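Local atomic coordinates of DNA-3-methyladenine glycosidase II, putative (Deinococcus radiodurans, PDB entry 2YG9), a protein that belongs to the HhH-GPD superfamily of base excision DNA repair proteins and has helices but no strands in its fold. Residues 35-40 with 44-49; 171-174 with 180-183; 185-190 with 209-214. All blocks are in the same frame, centred on the assembly; numbering follows the deposited sequence. Where two conformers were deposited one is given.

Interaction 1. Residues 35-40 with 44-49; sequences HLSRDP and QVTSLC. With NI (nickel (II) ion), chain F.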
loop_
_atom_site.group_PDB
_atom_site.type_symbol
_atom_site.label_atom_id
_atom_site.label_comp_id
_atom_site.label_asym_id
_atom_site.label_seq_id
_atom_site.Cartn_x
_atom_site.Cartn_y
_atom_site.Cartn_z
ATOM N N HIS A 35 15.417 9.281 12.986
ATOM C CA HIS A 35 14.406 10.314 13.063
ATOM C C HIS A 35 13.229 9.856 13.925
ATOM O O HIS A 35 12.860 10.551 14.864
ATOM C CB HIS A 35 13.960 10.756 11.665
ATOM C CG HIS A 35 12.815 11.715 11.689
ATOM N ND1 HIS A 35 12.979 13.082 11.591
ATOM C CD2 HIS A 35 11.486 11.504 11.838
ATOM C CE1 HIS A 35 11.792 13.666 11.662
ATOM N NE2 HIS A 35 10.874 12.729 11.843
ATOM N N LEU A 36 12.672 8.679 13.623
ATOM C CA LEU A 36 11.523 8.131 14.322
ATOM C C LEU A 36 11.811 7.930 15.811
ATOM O O LEU A 36 10.993 8.240 16.659
ATOM C CB LEU A 36 11.099 6.814 13.660
ATOM C CG LEU A 36 10.584 6.957 12.205
ATOM C CD1 LEU A 36 10.332 5.519 11.590
ATOM C CD2 LEU A 36 9.308 7.878 12.112
ATOM N N SER A 37 13.031 7.476 16.095
ATOM C CA SER A 37 13.495 7.229 17.440
ATOM C C SER A 37 13.558 8.471 18.301
ATOM O O SER A 37 13.718 8.341 19.486
ATOM C CB SER A 37 14.872 6.575 17.416
ATOM O OG SER A 37 14.721 5.249 16.988
ATOM N N ARG A 38 13.446 9.662 17.707
ATOM C CA ARG A 38 13.317 10.855 18.506
ATOM C C ARG A 38 12.014 10.894 19.316
ATOM O O ARG A 38 11.890 11.648 20.271
ATOM C CB ARG A 38 13.422 12.088 17.626
ATOM C CG ARG A 38 14.813 12.220 17.060
ATOM C CD ARG A 38 14.859 13.305 16.118
ATOM N NE ARG A 38 14.725 14.546 16.850
ATOM C CZ ARG A 38 15.172 15.731 16.438
ATOM N NH1 ARG A 38 15.787 15.862 15.261
ATOM N NH2 ARG A 38 14.969 16.789 17.221
ATOM N N ASP A 39 11.031 10.111 18.884
ATOM C CA ASP A 39 9.791 9.918 19.590
ATOM C C ASP A 39 10.093 8.703 20.443
ATOM O O ASP A 39 10.329 7.635 19.923
ATOM C CB ASP A 39 8.668 9.672 18.558
ATOM C CG ASP A 39 7.344 9.261 19.167
ATOM O OD1 ASP A 39 7.230 9.021 20.384
ATOM O OD2 ASP A 39 6.370 9.186 18.376
ATOM N N PRO A 40 10.150 8.878 21.774
ATOM C CA PRO A 40 10.446 7.739 22.671
ATOM C C PRO A 40 9.549 6.507 22.484
ATOM O O PRO A 40 9.989 5.391 22.726
ATOM C CB PRO A 40 10.318 8.352 24.069
ATOM C CG PRO A 40 9.740 9.695 23.878
ATOM C CD PRO A 40 9.993 10.142 22.497
ATOM N N GLN A 44 11.346 2.823 21.370
ATOM C CA GLN A 44 11.039 1.531 21.998
ATOM C C GLN A 44 10.454 0.528 20.985
ATOM O O GLN A 44 10.879 -0.609 20.911
ATOM C CB GLN A 44 10.013 1.694 23.136
ATOM C CG GLN A 44 10.578 1.908 24.554
ATOM C CD GLN A 44 9.764 1.176 25.677
ATOM O OE1 GLN A 44 9.831 -0.087 25.833
ATOM N NE2 GLN A 44 9.082 1.966 26.513
ATOM N N VAL A 45 9.470 0.965 20.210
ATOM C CA VAL A 45 8.841 0.077 19.220
ATOM C C VAL A 45 9.868 -0.437 18.203
ATOM O O VAL A 45 9.870 -1.604 17.903
ATOM C CB VAL A 45 7.653 0.742 18.525
ATOM C CG1 VAL A 45 7.308 0.016 17.201
ATOM C CG2 VAL A 45 6.434 0.810 19.476
ATOM N N THR A 46 10.740 0.429 17.700
ATOM C CA THR A 46 11.750 0.033 16.714
ATOM C C THR A 46 12.766 -0.965 17.328
ATOM O O THR A 46 13.131 -1.944 16.665
ATOM C CB THR A 46 12.509 1.249 16.047
ATOM O OG1 THR A 46 13.134 2.066 17.051
ATOM C CG2 THR A 46 11.570 2.139 15.171
ATOM N N SER A 47 13.209 -0.753 18.568
ATOM C CA SER A 47 14.120 -1.748 19.194
ATOM C C SER A 47 13.414 -3.062 19.486
ATOM O O SER A 47 14.015 -4.122 19.275
ATOM C CB SER A 47 14.869 -1.227 20.409
ATOM O OG SER A 47 13.983 -0.926 21.440
ATOM N N LEU A 48 12.150 -3.022 19.905
ATOM C CA LEU A 48 11.402 -4.250 20.181
ATOM C C LEU A 48 11.113 -5.044 18.907
ATOM O O LEU A 48 11.049 -6.287 18.941
ATOM C CB LEU A 48 10.097 -3.995 20.956
ATOM C CG LEU A 48 10.262 -3.657 22.456
ATOM C CD1 LEU A 48 9.019 -3.028 23.034
ATOM C CD2 LEU A 48 10.693 -4.892 23.250
ATOM N N CYS A 49 10.890 -4.335 17.795
ATOM C CA CYS A 49 10.468 -5.012 16.561
ATOM C C CYS A 49 11.671 -5.351 15.687
ATOM O O CYS A 49 11.598 -6.259 14.870
ATOM C CB CYS A 49 9.417 -4.194 15.803
ATOM S SG CYS A 49 7.861 -4.035 16.668
HETATM NI NI NI F . 14.941 14.113 10.450
HETATM O O HOH W 1 15.780 2.680 17.823
HETATM O O HOH W 2 14.026 15.403 8.889
HETATM O O HOH W 3 16.146 12.626 8.907
HETATM O O HOH W 4 16.075 13.551 12.490
HETATM O O HOH W 5 16.879 15.623 10.842
#

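Interaction 2. Residues 171-174 with 180-183; sequences DVFS and LRQG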
loop_
_atom_site.group_PDB
_atom_site.type_symbol
_atom_site.label_atom_id
_atom_site.label_comp_id
_atom_site.label_asym_id
_atom_site.label_seq_id
_atom_site.Cartn_x
_atom_site.Cartn_y
_atom_site.Cartn_z
ATOM N N ASP A 171 6.470 8.474 2.932
ATOM C CA ASP A 171 5.854 9.391 3.842
ATOM C C ASP A 171 4.315 9.294 3.866
ATOM O O ASP A 171 3.596 10.302 3.766
ATOM C CB ASP A 171 6.323 10.828 3.553
ATOM C CG ASP A 171 6.011 11.754 4.689
ATOM O OD1 ASP A 171 5.933 11.290 5.855
ATOM O OD2 ASP A 171 5.809 12.942 4.440
ATOM N N VAL A 172 3.833 8.064 4.016
ATOM C CA VAL A 172 2.413 7.766 3.957
ATOM C C VAL A 172 1.890 7.247 5.298
ATOM O O VAL A 172 2.290 6.179 5.732
ATOM C CB VAL A 172 2.107 6.679 2.920
ATOM C CG1 VAL A 172 0.541 6.431 2.861
ATOM C CG2 VAL A 172 2.680 7.043 1.498
ATOM N N PHE A 173 1.006 8.000 5.935
ATOM C CA PHE A 173 0.243 7.501 7.055
ATOM C C PHE A 173 -1.203 7.464 6.614
ATOM O O PHE A 173 -1.790 8.502 6.374
ATOM C CB PHE A 173 0.380 8.378 8.297
ATOM C CG PHE A 173 -0.395 7.855 9.488
ATOM C CD1 PHE A 173 0.128 6.855 10.290
ATOM C CD2 PHE A 173 -1.661 8.313 9.767
ATOM C CE1 PHE A 173 -0.605 6.327 11.349
ATOM C CE2 PHE A 173 -2.365 7.837 10.842
ATOM C CZ PHE A 173 -1.844 6.820 11.616
ATOM N N SER A 174 -1.757 6.264 6.555
ATOM C CA SER A 174 -3.135 6.007 6.244
ATOM C C SER A 174 -4.045 6.146 7.476
ATOM O O SER A 174 -4.145 5.257 8.301
ATOM C CB SER A 174 -3.236 4.622 5.595
ATOM O OG SER A 174 -4.507 4.407 5.013
ATOM N N LEU A 180 -3.526 1.010 12.280
ATOM C CA LEU A 180 -2.669 2.153 12.556
ATOM C C LEU A 180 -3.353 3.074 13.598
ATOM O O LEU A 180 -2.747 3.479 14.593
ATOM C CB LEU A 180 -2.378 2.927 11.284
ATOM C CG LEU A 180 -1.518 2.240 10.230
ATOM C CD1 LEU A 180 -1.358 3.193 9.065
ATOM C CD2 LEU A 180 -0.114 1.745 10.793
ATOM N N ARG A 181 -4.622 3.379 13.380
ATOM C CA ARG A 181 -5.334 4.258 14.281
ATOM C C ARG A 181 -5.491 3.675 15.698
ATOM O O ARG A 181 -5.442 4.422 16.688
ATOM C CB ARG A 181 -6.697 4.632 13.674
ATOM C CG ARG A 181 -6.573 5.445 12.381
ATOM C CD ARG A 181 -6.000 6.845 12.616
ATOM N NE ARG A 181 -6.876 7.631 13.485
ATOM C CZ ARG A 181 -7.957 8.311 13.086
ATOM N NH1 ARG A 181 -8.344 8.342 11.824
ATOM N NH2 ARG A 181 -8.676 8.964 13.984
ATOM N N GLN A 182 -5.696 2.370 15.792
ATOM C CA GLN A 182 -5.799 1.657 17.100
ATOM C C GLN A 182 -4.485 1.677 17.849
ATOM O O GLN A 182 -4.486 1.876 19.071
ATOM C CB GLN A 182 -6.262 0.211 16.919
ATOM C CG GLN A 182 -7.783 0.113 16.618
ATOM C CD GLN A 182 -8.216 -1.323 16.314
ATOM O OE1 GLN A 182 -7.407 -2.186 15.899
ATOM N NE2 GLN A 182 -9.500 -1.583 16.503
ATOM N N GLY A 183 -3.387 1.563 17.076
ATOM C CA GLY A 183 -2.031 1.687 17.571
ATOM C C GLY A 183 -1.688 3.070 18.100
ATOM O O GLY A 183 -1.038 3.187 19.142
#

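Interaction 3. Residues 185-190 with 209-214; sequences ERLYPG and RYLWAN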
loop_
_atom_site.group_PDB
_atom_site.type_symbol
_atom_site.label_atom_id
_atom_site.label_comp_id
_atom_site.label_asym_id
_atom_site.label_seq_id
_atom_site.Cartn_x
_atom_site.Cartn_y
_atom_site.Cartn_z
ATOM N N GLU A 185 -3.930 5.327 19.085
ATOM C CA GLU A 185 -4.812 5.473 20.235
ATOM C C GLU A 185 -4.224 4.801 21.490
ATOM O O GLU A 185 -4.259 5.362 22.561
ATOM C CB GLU A 185 -6.217 4.936 19.885
ATOM C CG GLU A 185 -7.004 4.251 20.996
ATOM C CD GLU A 185 -8.420 3.818 20.552
ATOM O OE1 GLU A 185 -8.610 2.729 19.890
ATOM O OE2 GLU A 185 -9.347 4.595 20.888
ATOM N N ARG A 186 -3.694 3.596 21.329
ATOM C CA ARG A 186 -3.144 2.807 22.420
ATOM C C ARG A 186 -1.830 3.397 22.983
ATOM O O ARG A 186 -1.611 3.511 24.215
ATOM C CB ARG A 186 -2.899 1.393 21.882
ATOM C CG ARG A 186 -2.394 0.353 22.873
ATOM C CD ARG A 186 -3.494 -0.094 23.784
ATOM N NE ARG A 186 -4.509 -0.893 23.090
ATOM C CZ ARG A 186 -5.554 -1.463 23.697
ATOM N NH1 ARG A 186 -5.696 -1.323 25.002
ATOM N NH2 ARG A 186 -6.439 -2.183 23.010
ATOM N N LEU A 187 -0.962 3.792 22.067
ATOM C CA LEU A 187 0.372 4.230 22.416
ATOM C C LEU A 187 0.395 5.721 22.751
ATOM O O LEU A 187 1.214 6.162 23.534
ATOM C CB LEU A 187 1.352 3.831 21.277
ATOM C CG LEU A 187 1.574 2.338 21.028
ATOM C CD1 LEU A 187 2.622 2.064 19.915
ATOM C CD2 LEU A 187 2.001 1.638 22.324
ATOM N N TYR A 188 -0.532 6.502 22.214
ATOM C CA TYR A 188 -0.580 7.929 22.467
ATOM C C TYR A 188 -1.991 8.378 22.894
ATOM O O TYR A 188 -2.619 9.221 22.240
ATOM C CB TYR A 188 -0.160 8.729 21.234
ATOM C CG TYR A 188 1.124 8.282 20.583
ATOM C CD1 TYR A 188 1.155 7.190 19.717
ATOM C CD2 TYR A 188 2.308 8.992 20.791
ATOM C CE1 TYR A 188 2.365 6.802 19.066
ATOM C CE2 TYR A 188 3.497 8.601 20.184
ATOM C CZ TYR A 188 3.518 7.492 19.335
ATOM O OH TYR A 188 4.694 7.181 18.698
ATOM N N PRO A 189 -2.484 7.817 23.996
ATOM C CA PRO A 189 -3.803 8.200 24.494
ATOM C C PRO A 189 -3.942 9.703 24.813
ATOM O O PRO A 189 -3.063 10.308 25.464
ATOM C CB PRO A 189 -3.933 7.339 25.767
ATOM C CG PRO A 189 -2.593 6.976 26.150
ATOM C CD PRO A 189 -1.854 6.802 24.868
ATOM N N GLY A 190 -5.015 10.320 24.330
ATOM C CA GLY A 190 -5.262 11.726 24.627
ATOM C C GLY A 190 -4.449 12.698 23.796
ATOM O O GLY A 190 -4.508 13.922 24.025
ATOM N N ARG A 209 4.740 1.014 9.150
ATOM C CA ARG A 209 5.180 -0.376 9.138
ATOM C C ARG A 209 5.604 -0.876 10.528
ATOM O O ARG A 209 5.330 -2.044 10.894
ATOM C CB ARG A 209 6.294 -0.562 8.105
ATOM C CG ARG A 209 5.788 -0.398 6.663
ATOM C CD ARG A 209 6.944 -0.523 5.670
ATOM N NE ARG A 209 7.553 -1.861 5.738
ATOM C CZ ARG A 209 8.805 -2.175 5.374
ATOM N NH1 ARG A 209 9.661 -1.253 4.971
ATOM N NH2 ARG A 209 9.214 -3.425 5.485
ATOM N N TYR A 210 6.218 -0.000 11.315
ATOM C CA TYR A 210 6.539 -0.348 12.705
ATOM C C TYR A 210 5.313 -0.463 13.590
ATOM O O TYR A 210 5.278 -1.308 14.469
ATOM C CB TYR A 210 7.595 0.611 13.309
ATOM C CG TYR A 210 9.020 0.183 13.021
ATOM C CD1 TYR A 210 9.556 -0.981 13.598
ATOM C CD2 TYR A 210 9.804 0.890 12.141
ATOM C CE1 TYR A 210 10.864 -1.403 13.306
ATOM C CE2 TYR A 210 11.107 0.473 11.843
ATOM C CZ TYR A 210 11.633 -0.672 12.432
ATOM O OH TYR A 210 12.936 -1.038 12.103
ATOM N N LEU A 211 4.294 0.375 13.390
ATOM C CA LEU A 211 3.028 0.157 14.100
ATOM C C LEU A 211 2.382 -1.206 13.794
ATOM O O LEU A 211 1.880 -1.913 14.710
ATOM C CB LEU A 211 2.037 1.296 13.833
ATOM C CG LEU A 211 2.324 2.667 14.473
ATOM C CD1 LEU A 211 1.228 3.636 14.066
ATOM C CD2 LEU A 211 2.458 2.551 15.993
ATOM N N TRP A 212 2.371 -1.595 12.522
ATOM C CA TRP A 212 1.824 -2.901 12.161
ATOM C C TRP A 212 2.717 -4.011 12.738
ATOM O O TRP A 212 2.228 -5.080 13.174
ATOM C CB TRP A 212 1.716 -3.061 10.633
ATOM C CG TRP A 212 0.610 -2.250 9.979
ATOM C CD1 TRP A 212 -0.678 -2.157 10.386
ATOM C CD2 TRP A 212 0.718 -1.435 8.800
ATOM N NE1 TRP A 212 -1.395 -1.355 9.527
ATOM C CE2 TRP A 212 -0.561 -0.895 8.546
ATOM C CE3 TRP A 212 1.759 -1.147 7.909
ATOM C CZ2 TRP A 212 -0.822 -0.051 7.454
ATOM C CZ3 TRP A 212 1.493 -0.295 6.825
ATOM C CH2 TRP A 212 0.220 0.241 6.627
ATOM N N ALA A 213 4.028 -3.778 12.741
ATOM C CA ALA A 213 4.952 -4.789 13.258
ATOM C C ALA A 213 4.732 -4.963 14.771
ATOM O O ALA A 213 4.773 -6.061 15.294
ATOM C CB ALA A 213 6.421 -4.429 12.953
ATOM N N ASN A 214 4.461 -3.864 15.463
ATOM C CA ASN A 214 4.266 -3.910 16.899
ATOM C C ASN A 214 2.971 -4.634 17.221
ATOM O O ASN A 214 2.859 -5.323 18.251
ATOM C CB ASN A 214 4.310 -2.496 17.482
ATOM C CG ASN A 214 4.349 -2.485 18.984
ATOM O OD1 ASN A 214 3.412 -2.025 19.671
ATOM N ND2 ASN A 214 5.409 -3.021 19.512
#

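Interaction 1. Residues 35-40 with 44-49
S37 and T46 face each other hydroxyl to hydroxyl, with S37 OG 3.6 Å from T46 OG1, too far apart for a direct bond. A water fills the bridging role and donates to both, at 2.9 Å to S37 OG and 2.8 Å to T46 OG1. Each hydroxyl also bonds to a main-chain oxygen four residues back, S37 to V33 O and T46 to L42 O, the latter as threonines within helices commonly do. T46 OG1 lies between its backbone N and carbonyl carbon (chi1 57°), which brings it close to that preceding turn.

Among backbone atoms, Q44 N bonds to P40 O at 3.2 Å, fairly straight at 160°; this is the first-turn bond of helix 40-49. Proline suits that first turn, where its lack of an N-H costs nothing. Ahead of it, D39 is the N-cap: its OD1 accepts V41 N, while OD2 takes W200 NE1.

Metal binding occupies the far end of segment 35-40. H35 ND1 lies 2.5 Å from the nickel ion, whose other ligands here are four waters, and H35 NE2 is held by R199 O, fixing the imidazole.

The whole is a pair of helices joined by a type I turn, which runs from L36 to D39 between helix 30-36 and helix 40-49, the second with an aspartate N-cap.

Interaction 2. Residues 171-174 with 180-183
S174 and L180 mark the closest backbone approach, with CA atoms 7.4 Å apart. Residues 171-174 run extended without forming a strand, whereas 180-183 lie in the early part of helix 178-187, so a loop packs against a helix largely through side chains. S174 O touches L180 CD1 at 3.6 Å, a methyl set against a carbonyl.

Family sequence and topology identify the place: the loop leaves helix 156-166, the second helix of the helix-hairpin-helix motif, and leads to D177, probably the D of GPD. D177 OD1 accepts L180 N.

F173 reaches over with CG anti to its backbone N (chi1 -179°), and its ring meets L180 obliquely, CE1 being 3.8 Å from L180 CB. The broad ring can meet both L180 and the R181 methylene, while helix 204-219 packs beside it at S208.

The R181 side chain runs at about a right angle to that of F173. Bends at chi2 (-68°) and chi3 (-62°) fold it back: CD meets the ring edge, 4.2 Å from F173 CE2, while NH1 bonds to S175 O and the guanidinium makes a cation-pi contact with W193. S174, small, polar and buried, has its hydroxyl bonded to E160.

Interaction 3. Residues 185-190 with 209-214
L187 and L211 make a small, buried apolar contact between the last turn of helix 178-187 and the middle of helix 204-219, the long helix near the C terminus. It buries 106 Å² in all, and the backbones stay well apart: the nearest CA atoms, those of L187 and L211, are 9.6 Å from each other. Side chains alone bridge the gap.

The hydrophobic contact is methyl to methyl, L187 CD1 to L211 CD2 at 4.0 Å, an ordinary van der Waals separation. The two leucine side chains run antiparallel, side by side. In L187 the CG lies anti to the carbonyl carbon (chi1 -65°), and chi2 near 180° stretches CD1 out to the far side. L211 adopts nearly the same shape, common for leucine in helices. N214, one turn further on, approaches L187 from the opposite direction and lays its side chain against the same methyl, so that L187 meets two residues of one helical face. Leucine fits both sides because its forked end reaches across an interhelical space without needing a polar partner.

Neighbouring residues add to the packing. V41 of helix 40-49 packs on L187, and V184, from the same helix as L187, packs on L211. Y188, where the chain departs from the helix, turns its hydroxyl to D39 OD2 in a hydrogen bond. This is side-chain packing between helices of the bundle, characteristic of the helical HhH-GPD fold.

From the N terminus, interaction 1 comes first: it spans three residues of the first turns of helix 40-49, next to the turn that follows helix 30-36. Interaction 2 follows much later, closing the five residues that lead from the loop into helix 178-187. Interaction 3 opens on the end of that same helix and closes a longer excursion of 18 residues, mostly helical, reaching helix 204-219. The three are in series, so none nests or crosses. In space they converge: interactions 2 and 3 share helix 178-187 and pack against each other, interaction 3 also touches interaction 1, and interactions 1 and 2 do not touch, their centres being 15 Å apart.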